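Local coordinates for RNA-binding protein HI_1333 (Haemophilus influenzae, PDB 1JO0), which probably binds RNA, as a small single-domain protein of the CRS1/YhbY (CRM) family, at residues A[35-40]-A[47-52]; A[64-69]-A[82-87]; A[39-44]-A[70-75]. All coordinates share one frame; numbering follows the deposited sequence. Where two conformers were deposited one is given.

Interaction 1 (A[35-40]-A[47-52]); sequences AEIENA and IKVKVA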
loop_
_atom_site.group_PDB
_atom_site.type_symbol
_atom_site.label_atom_id
_atom_site.label_comp_id
_atom_site.label_asym_id
_atom_site.label_seq_id
_atom_site.Cartn_x
_atom_site.Cartn_y
_atom_site.Cartn_z
ATOM N N ALA A 35 7.181 5.380 -8.748
ATOM C CA ALA A 35 7.553 4.240 -9.595
ATOM C C ALA A 35 7.863 3.011 -8.775
ATOM O O ALA A 35 7.560 1.891 -9.205
ATOM C CB ALA A 35 8.716 4.673 -10.491
ATOM N N GLU A 36 8.464 3.156 -7.624
ATOM C CA GLU A 36 8.783 2.022 -6.757
ATOM C C GLU A 36 7.465 1.420 -6.271
ATOM O O GLU A 36 7.358 0.206 -6.231
ATOM C CB GLU A 36 9.638 2.410 -5.574
ATOM C CG GLU A 36 11.114 2.793 -5.817
ATOM C CD GLU A 36 11.695 3.212 -4.472
ATOM O OE1 GLU A 36 12.085 4.376 -4.271
ATOM O OE2 GLU A 36 11.740 2.331 -3.580
ATOM N N ILE A 37 6.488 2.251 -5.933
ATOM C CA ILE A 37 5.196 1.728 -5.459
ATOM C C ILE A 37 4.503 1.017 -6.598
ATOM O O ILE A 37 3.959 -0.090 -6.400
ATOM C CB ILE A 37 4.351 2.849 -4.842
ATOM C CG1 ILE A 37 5.023 3.377 -3.557
ATOM C CG2 ILE A 37 2.957 2.375 -4.537
ATOM C CD1 ILE A 37 4.397 4.658 -3.023
ATOM N N GLU A 38 4.487 1.570 -7.779
ATOM C CA GLU A 38 3.886 0.864 -8.917
ATOM C C GLU A 38 4.531 -0.490 -9.177
ATOM O O GLU A 38 3.860 -1.469 -9.396
ATOM C CB GLU A 38 4.069 1.680 -10.189
ATOM C CG GLU A 38 2.993 2.670 -10.396
ATOM C CD GLU A 38 1.631 2.060 -10.755
ATOM O OE1 GLU A 38 0.644 2.713 -10.408
ATOM O OE2 GLU A 38 1.519 0.987 -11.375
ATOM N N ASN A 39 5.859 -0.517 -9.150
ATOM C CA ASN A 39 6.618 -1.722 -9.377
ATOM C C ASN A 39 6.218 -2.765 -8.351
ATOM O O ASN A 39 6.014 -3.940 -8.617
ATOM C CB ASN A 39 8.103 -1.411 -9.335
ATOM C CG ASN A 39 8.939 -2.652 -9.587
ATOM O OD1 ASN A 39 8.847 -3.309 -10.626
ATOM N ND2 ASN A 39 9.785 -2.969 -8.626
ATOM N N ALA A 40 6.169 -2.351 -7.092
ATOM C CA ALA A 40 5.855 -3.237 -5.985
ATOM C C ALA A 40 4.437 -3.786 -6.075
ATOM O O ALA A 40 4.176 -4.968 -5.884
ATOM C CB ALA A 40 6.093 -2.484 -4.680
ATOM N N ILE A 47 1.262 -4.843 -0.566
ATOM C CA ILE A 47 2.522 -4.197 -0.202
ATOM C C ILE A 47 2.376 -3.385 1.093
ATOM O O ILE A 47 1.286 -2.891 1.419
ATOM C CB ILE A 47 3.072 -3.287 -1.334
ATOM C CG1 ILE A 47 2.218 -2.037 -1.556
ATOM C CG2 ILE A 47 3.259 -4.112 -2.613
ATOM C CD1 ILE A 47 2.887 -1.056 -2.497
ATOM N N LYS A 48 3.523 -3.207 1.717
ATOM C CA LYS A 48 3.692 -2.269 2.834
ATOM C C LYS A 48 4.653 -1.162 2.423
ATOM O O LYS A 48 5.717 -1.411 1.919
ATOM C CB LYS A 48 4.288 -2.990 4.008
ATOM C CG LYS A 48 3.340 -3.661 4.931
ATOM C CD LYS A 48 4.124 -4.148 6.180
ATOM C CE LYS A 48 3.167 -4.824 7.068
ATOM N NZ LYS A 48 3.894 -5.556 8.114
ATOM N N VAL A 49 4.218 0.076 2.672
ATOM C CA VAL A 49 4.984 1.273 2.358
ATOM C C VAL A 49 5.238 1.965 3.695
ATOM O O VAL A 49 4.311 2.227 4.474
ATOM C CB VAL A 49 4.219 2.230 1.415
ATOM C CG1 VAL A 49 5.005 3.504 1.161
ATOM C CG2 VAL A 49 3.880 1.520 0.121
ATOM N N LYS A 50 6.493 2.229 4.003
ATOM C CA LYS A 50 6.872 2.885 5.238
ATOM C C LYS A 50 6.882 4.392 5.024
ATOM O O LYS A 50 7.495 4.880 4.072
ATOM C CB LYS A 50 8.237 2.410 5.758
ATOM C CG LYS A 50 8.552 2.831 7.184
ATOM C CD LYS A 50 9.800 2.100 7.692
ATOM C CE LYS A 50 10.353 2.710 8.961
ATOM N NZ LYS A 50 10.174 1.874 10.168
ATOM N N VAL A 51 6.197 5.112 5.915
ATOM C CA VAL A 51 6.060 6.544 5.859
ATOM C C VAL A 51 6.443 7.127 7.223
ATOM O O VAL A 51 5.648 7.652 7.982
ATOM C CB VAL A 51 4.655 6.996 5.427
ATOM C CG1 VAL A 51 4.643 8.483 5.116
ATOM C CG2 VAL A 51 4.198 6.167 4.233
ATOM N N ALA A 52 7.701 6.943 7.616
ATOM C CA ALA A 52 8.086 7.402 8.940
ATOM C C ALA A 52 8.251 8.921 8.984
ATOM O O ALA A 52 8.487 9.656 8.037
ATOM C CB ALA A 52 9.393 6.743 9.381
#
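Ile47 meets the helix through two of its methyl groups. Its CG2 lies against the backbone at Ala40, 3.5 Å from Ala40 O, and also reaches the methyl of that residue, with Ile47 CG2 and Ala40 CB 3.9 Å apart. The other branch ends in CD1, which touches Ile37 CG2 at 4.0 Å while also lying near Ala40 CB. Ile47 thus straddles the gap between two helix residues three positions apart, and its side chain crosses that of Ile37 at about a right angle. One step along the same face of the strand, Val49 makes a looser contact, its CG2 standing 4.3 Å from Ile37 CG1.

The torsions explain the division of labour. Ile47 CG1 sits between the backbone N and the carbonyl carbon (chi1 69°), which leaves CG2 beside the N to face Ala40. In Ile37 the usual helical setting, chi1 -66°, turns CG2 anti to the backbone N and toward Ile47, while CG1 serves Val49. All four touching residues are buried, and their contacts are apolar except where Ile47 CG2 rests on the Ala40 carbonyl.

The axes of segments 35-40 and 47-51 run nearly antiparallel (161°) and approach to 9.7 Å. They form the second half of the beta-alpha-beta unit made by strand 22-24, helix 31-44 and strand 46-51. Strand 46-51 is held by backbone hydrogen bonds to strand 81-85 on one flank and to the 22-24 side on the other, and Ile37 also reaches Leu29 and, on the neighbouring helix 56-70, Thr70.

Interaction 2 (A[64-69]-A[82-87]); sequences NAIVRE and LVLYRP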
loop_
_atom_site.group_PDB
_atom_site.type_symbol
_atom_site.label_atom_id
_atom_site.label_comp_id
_atom_site.label_asym_id
_atom_site.label_seq_id
_atom_site.Cartn_x
_atom_site.Cartn_y
_atom_site.Cartn_z
ATOM N N ASN A 64 -3.469 9.863 0.170
ATOM C CA ASN A 64 -4.421 10.267 -0.857
ATOM C C ASN A 64 -3.787 10.268 -2.234
ATOM O O ASN A 64 -4.428 9.869 -3.216
ATOM C CB ASN A 64 -4.989 11.647 -0.518
ATOM C CG ASN A 64 -5.921 11.631 0.674
ATOM O OD1 ASN A 64 -6.243 10.577 1.187
ATOM N ND2 ASN A 64 -6.346 12.821 1.113
ATOM N N ALA A 65 -2.548 10.738 -2.308
ATOM C CA ALA A 65 -1.870 10.798 -3.595
ATOM C C ALA A 65 -1.580 9.392 -4.133
ATOM O O ALA A 65 -1.713 9.114 -5.321
ATOM C CB ALA A 65 -0.575 11.565 -3.487
ATOM N N ILE A 66 -1.116 8.506 -3.263
ATOM C CA ILE A 66 -0.805 7.126 -3.662
ATOM C C ILE A 66 -2.082 6.494 -4.208
ATOM O O ILE A 66 -2.090 5.874 -5.262
ATOM C CB ILE A 66 -0.176 6.292 -2.536
ATOM C CG1 ILE A 66 1.188 6.835 -2.099
ATOM C CG2 ILE A 66 -0.134 4.814 -2.911
ATOM C CD1 ILE A 66 1.762 6.257 -0.860
ATOM N N VAL A 67 -3.197 6.580 -3.478
ATOM C CA VAL A 67 -4.422 5.934 -3.934
ATOM C C VAL A 67 -4.861 6.554 -5.237
ATOM O O VAL A 67 -5.307 5.864 -6.158
ATOM C CB VAL A 67 -5.490 6.056 -2.830
ATOM C CG1 VAL A 67 -6.852 5.700 -3.351
ATOM C CG2 VAL A 67 -5.085 5.163 -1.637
ATOM N N ARG A 68 -4.792 7.868 -5.402
ATOM C CA ARG A 68 -5.220 8.505 -6.635
ATOM C C ARG A 68 -4.417 8.007 -7.817
ATOM O O ARG A 68 -4.952 7.690 -8.855
ATOM C CB ARG A 68 -5.030 10.022 -6.539
ATOM C CG ARG A 68 -5.546 10.758 -7.768
ATOM C CD ARG A 68 -5.485 12.268 -7.611
ATOM N NE ARG A 68 -5.784 12.951 -8.870
ATOM C CZ ARG A 68 -4.976 13.622 -9.658
ATOM N NH1 ARG A 68 -3.688 13.797 -9.401
ATOM N NH2 ARG A 68 -5.468 14.166 -10.763
ATOM N N GLU A 69 -3.101 7.967 -7.674
ATOM C CA GLU A 69 -2.225 7.614 -8.795
ATOM C C GLU A 69 -2.253 6.133 -9.144
ATOM O O GLU A 69 -2.183 5.799 -10.346
ATOM C CB GLU A 69 -0.787 7.981 -8.401
ATOM C CG GLU A 69 -0.580 9.477 -8.168
ATOM C CD GLU A 69 -0.367 10.140 -9.516
ATOM O OE1 GLU A 69 -0.785 9.622 -10.561
ATOM O OE2 GLU A 69 0.190 11.235 -9.446
ATOM N N LEU A 82 1.758 1.980 5.742
ATOM C CA LEU A 82 0.599 1.904 4.873
ATOM C C LEU A 82 0.557 0.548 4.179
ATOM O O LEU A 82 1.498 0.220 3.471
ATOM C CB LEU A 82 0.669 2.934 3.757
ATOM C CG LEU A 82 0.919 4.406 4.105
ATOM C CD1 LEU A 82 0.877 5.225 2.827
ATOM C CD2 LEU A 82 -0.069 4.862 5.149
ATOM N N VAL A 83 -0.528 -0.183 4.328
ATOM C CA VAL A 83 -0.694 -1.454 3.646
ATOM C C VAL A 83 -1.670 -1.229 2.487
ATOM O O VAL A 83 -2.775 -0.684 2.706
ATOM C CB VAL A 83 -1.241 -2.520 4.597
ATOM C CG1 VAL A 83 -1.330 -3.849 3.841
ATOM C CG2 VAL A 83 -0.390 -2.673 5.877
ATOM N N LEU A 84 -1.266 -1.596 1.291
ATOM C CA LEU A 84 -1.999 -1.311 0.062
ATOM C C LEU A 84 -2.174 -2.588 -0.761
ATOM O O LEU A 84 -1.305 -3.474 -0.677
ATOM C CB LEU A 84 -1.284 -0.281 -0.775
ATOM C CG LEU A 84 -1.011 1.076 -0.159
ATOM C CD1 LEU A 84 0.078 1.808 -0.917
ATOM C CD2 LEU A 84 -2.286 1.871 -0.168
ATOM N N TYR A 85 -3.210 -2.647 -1.565
ATOM C CA TYR A 85 -3.442 -3.805 -2.419
ATOM C C TYR A 85 -3.989 -3.406 -3.769
ATOM O O TYR A 85 -4.928 -2.606 -3.832
ATOM C CB TYR A 85 -4.390 -4.804 -1.759
ATOM C CG TYR A 85 -4.818 -5.949 -2.640
ATOM C CD1 TYR A 85 -4.018 -7.085 -2.802
ATOM C CD2 TYR A 85 -6.029 -5.944 -3.325
ATOM C CE1 TYR A 85 -4.436 -8.130 -3.619
ATOM C CE2 TYR A 85 -6.438 -6.980 -4.124
ATOM C CZ TYR A 85 -5.645 -8.078 -4.273
ATOM O OH TYR A 85 -6.050 -9.120 -5.061
ATOM N N ARG A 86 -3.442 -3.992 -4.837
ATOM C CA ARG A 86 -4.073 -3.846 -6.142
ATOM C C ARG A 86 -3.990 -5.195 -6.877
ATOM O O ARG A 86 -2.880 -5.752 -6.891
ATOM C CB ARG A 86 -3.387 -2.786 -6.972
ATOM C CG ARG A 86 -4.119 -2.402 -8.241
ATOM C CD ARG A 86 -3.410 -1.289 -8.969
ATOM N NE ARG A 86 -2.142 -1.677 -9.549
ATOM C CZ ARG A 86 -1.191 -0.848 -9.957
ATOM N NH1 ARG A 86 -1.313 0.474 -9.825
ATOM N NH2 ARG A 86 -0.093 -1.382 -10.489
ATOM N N PRO A 87 -5.071 -5.693 -7.437
ATOM C CA PRO A 87 -5.001 -7.000 -8.089
ATOM C C PRO A 87 -4.208 -6.933 -9.388
ATOM O O PRO A 87 -4.208 -5.926 -10.074
ATOM C CB PRO A 87 -6.477 -7.332 -8.336
ATOM C CG PRO A 87 -7.132 -5.991 -8.477
ATOM C CD PRO A 87 -6.412 -5.104 -7.501
#
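Ile66 packs onto Leu82 and Leu84 in a buried, wholly apolar contact between helix 56-70 and strand 81-85, one of the inner strands of the sheet. This belongs to the layered alpha/beta core of the CRM domain, where helices 31-44 and 56-70 lie on one side of a four-stranded mixed sheet. Strand 81-85 runs antiparallel to both its neighbours, 46-51 and 73-78, and backbone hydrogen bonds tie it to each.

Leu82 and Leu84 are two apart on the strand, so both point their side chains to the helix side. Ile66 meets them with separate branches: the long arm goes to Leu82 and the short one to Leu84. Its chi1 of -64° makes this possible by setting CG2 anti to the backbone N while CG1 lies anti to the carbonyl carbon. The Ile66 and Leu84 side chains meet at about a right angle; Ile66 approaches Leu82 more obliquely. Both leucines present CD1.

Around this patch, Leu29 and Ile37 also touch Ile66, which puts it where the loop before helix 31-44, that helix and the sheet come together. Beyond the strand, the Arg86 guanidinium makes polar bonds at the edge of the core, with NH1 on the Thr70 carbonyl and NH2 in a salt bridge to Glu38. Of the two methyl contacts, Ile66 CG2 to Leu84 CD1 is the tighter at 3.6 Å, against 3.9 Å from Ile66 CD1 to Leu82 CD1.

Interaction 3 (A[39-44]-A[70-75]); sequences NALNHH and TKAAQV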
loop_
_atom_site.group_PDB
_atom_site.type_symbol
_atom_site.label_atom_id
_atom_site.label_comp_id
_atom_site.label_asym_id
_atom_site.label_seq_id
_atom_site.Cartn_x
_atom_site.Cartn_y
_atom_site.Cartn_z
ATOM N N ASN A 39 5.859 -0.517 -9.150
ATOM C CA ASN A 39 6.618 -1.722 -9.377
ATOM C C ASN A 39 6.218 -2.765 -8.351
ATOM O O ASN A 39 6.014 -3.940 -8.617
ATOM C CB ASN A 39 8.103 -1.411 -9.335
ATOM C CG ASN A 39 8.939 -2.652 -9.587
ATOM O OD1 ASN A 39 8.847 -3.309 -10.626
ATOM N ND2 ASN A 39 9.785 -2.969 -8.626
ATOM N N ALA A 40 6.169 -2.351 -7.092
ATOM C CA ALA A 40 5.855 -3.237 -5.985
ATOM C C ALA A 40 4.437 -3.786 -6.075
ATOM O O ALA A 40 4.176 -4.968 -5.884
ATOM C CB ALA A 40 6.093 -2.484 -4.680
ATOM N N LEU A 41 3.460 -2.947 -6.401
ATOM C CA LEU A 41 2.111 -3.390 -6.646
ATOM C C LEU A 41 2.059 -4.416 -7.760
ATOM O O LEU A 41 1.380 -5.440 -7.661
ATOM C CB LEU A 41 1.163 -2.252 -6.970
ATOM C CG LEU A 41 0.816 -1.304 -5.823
ATOM C CD1 LEU A 41 0.093 -0.067 -6.377
ATOM C CD2 LEU A 41 -0.022 -1.952 -4.743
ATOM N N ASN A 42 2.759 -4.157 -8.847
ATOM C CA ASN A 42 2.775 -5.050 -9.987
ATOM C C ASN A 42 3.285 -6.436 -9.632
ATOM O O ASN A 42 2.651 -7.421 -10.026
ATOM C CB ASN A 42 3.629 -4.486 -11.113
ATOM C CG ASN A 42 2.847 -3.435 -11.885
ATOM O OD1 ASN A 42 1.619 -3.371 -11.801
ATOM N ND2 ASN A 42 3.679 -2.690 -12.580
ATOM N N HIS A 43 4.425 -6.481 -8.914
ATOM C CA HIS A 43 4.985 -7.793 -8.602
ATOM C C HIS A 43 4.284 -8.467 -7.437
ATOM O O HIS A 43 4.131 -9.690 -7.442
ATOM C CB HIS A 43 6.478 -7.692 -8.289
ATOM C CG HIS A 43 7.254 -7.362 -9.540
ATOM N ND1 HIS A 43 7.364 -8.247 -10.562
ATOM C CD2 HIS A 43 7.855 -6.220 -9.930
ATOM C CE1 HIS A 43 8.060 -7.703 -11.537
ATOM N NE2 HIS A 43 8.378 -6.460 -11.181
ATOM N N HIS A 44 3.884 -7.683 -6.415
ATOM C CA HIS A 44 3.473 -8.300 -5.164
ATOM C C HIS A 44 1.970 -8.251 -4.874
ATOM O O HIS A 44 1.532 -9.070 -4.048
ATOM C CB HIS A 44 4.174 -7.616 -3.974
ATOM C CG HIS A 44 5.654 -7.751 -4.090
ATOM N ND1 HIS A 44 6.284 -8.960 -3.935
ATOM C CD2 HIS A 44 6.608 -6.822 -4.314
ATOM C CE1 HIS A 44 7.602 -8.788 -4.065
ATOM N NE2 HIS A 44 7.817 -7.495 -4.289
ATOM N N THR A 70 -2.340 5.305 -8.123
ATOM C CA THR A 70 -2.171 3.863 -8.331
ATOM C C THR A 70 -3.484 3.082 -8.387
ATOM O O THR A 70 -3.502 1.952 -8.878
ATOM C CB THR A 70 -1.343 3.209 -7.222
ATOM O OG1 THR A 70 -2.063 3.225 -5.967
ATOM C CG2 THR A 70 0.037 3.826 -7.034
ATOM N N LYS A 71 -4.569 3.643 -7.859
ATOM C CA LYS A 71 -5.851 2.950 -7.733
ATOM C C LYS A 71 -5.803 1.742 -6.818
ATOM O O LYS A 71 -6.709 0.895 -6.834
ATOM C CB LYS A 71 -6.412 2.564 -9.104
ATOM C CG LYS A 71 -6.226 3.649 -10.133
ATOM C CD LYS A 71 -6.689 5.019 -9.737
ATOM C CE LYS A 71 -6.604 5.886 -10.996
ATOM N NZ LYS A 71 -5.210 6.266 -11.390
ATOM N N ALA A 72 -4.761 1.661 -5.968
ATOM C CA ALA A 72 -4.712 0.653 -4.939
ATOM C C ALA A 72 -5.744 0.927 -3.850
ATOM O O ALA A 72 -6.116 2.092 -3.616
ATOM C CB ALA A 72 -3.320 0.559 -4.323
ATOM N N ALA A 73 -6.168 -0.135 -3.200
ATOM C CA ALA A 73 -6.958 -0.100 -2.000
ATOM C C ALA A 73 -6.099 0.093 -0.763
ATOM O O ALA A 73 -5.066 -0.537 -0.613
ATOM C CB ALA A 73 -7.783 -1.377 -1.810
ATOM N N GLN A 74 -6.587 0.904 0.173
ATOM C CA GLN A 74 -6.004 0.971 1.512
ATOM C C GLN A 74 -6.501 -0.193 2.335
ATOM O O GLN A 74 -7.705 -0.364 2.553
ATOM C CB GLN A 74 -6.462 2.253 2.165
ATOM C CG GLN A 74 -6.162 3.509 1.418
ATOM C CD GLN A 74 -6.889 4.740 1.921
ATOM O OE1 GLN A 74 -7.661 5.415 1.205
ATOM N NE2 GLN A 74 -6.601 5.008 3.189
ATOM N N VAL A 75 -5.562 -1.016 2.775
ATOM C CA VAL A 75 -5.885 -2.119 3.634
ATOM C C VAL A 75 -5.796 -1.730 5.108
ATOM O O VAL A 75 -6.691 -2.122 5.851
ATOM C CB VAL A 75 -4.988 -3.319 3.320
ATOM C CG1 VAL A 75 -5.176 -4.456 4.313
ATOM C CG2 VAL A 75 -5.209 -3.778 1.859
#
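Leu41 CA and Ala72 CA, 8.1 Å apart, are the closest pair of CA atoms between the last turns of helix 31-44 and the turn opposite, where Lys71, with a positive phi of 63°, breaks the path of helix 56-70 and directs the chain toward strand 73-78. Leu41 carries the whole contact. Its CD1 lies 3.7 Å from Thr70 CB and also comes near Thr70 CG2, while the same methyl stands 4.0 Å from Ala72 CB; CD2 of Leu41 reaches that alanine methyl at slightly longer range. The fork therefore bears on the two residues on either side of Lys71, with the leucine and threonine side chains crossing at about a right angle.

Thr70 OG1 accepts the amide of Ala72, an ST turn with Ala72 N to Thr70 OG1 at 3.1 Å and a fairly straight N-H...O angle of 163°. The same hydroxyl is also hydrogen-bonded to the carbonyl of Ile66, one turn back in the helix. With chi1 at 68°, OG1 is placed between the backbone N and the carbonyl carbon, and two bonds then fix its rotation. CG2 is left beside the backbone N, where it faces helix 31-44: besides Leu41, the threonine side chain touches Leu34 and Glu38. Leu41 itself is flanked by Arg86.

The three contacts lie close together, their centres 6 to 9 Å apart, in the core between the mixed sheet and the helices 31-44 and 56-70. Interaction 1 closes before interaction 2 opens along the chain, whereas interaction 3 starts from the same helix as interaction 1, sharing Asn39 and Ala40, and alternates with interaction 2. Strand 81-85 sits between 46-51 and 73-78, so interactions 1 and 2 bear on neighbouring strands, and segment 70-75 leads into the next one, 73-78. Backbone hydrogen bonds of the sheet also join them: Val49 N to Leu82 O, and Val83 O to Val75 N. Segments far apart in sequence thus meet in one small buried core, with Arg86 linking polar groups at its edge.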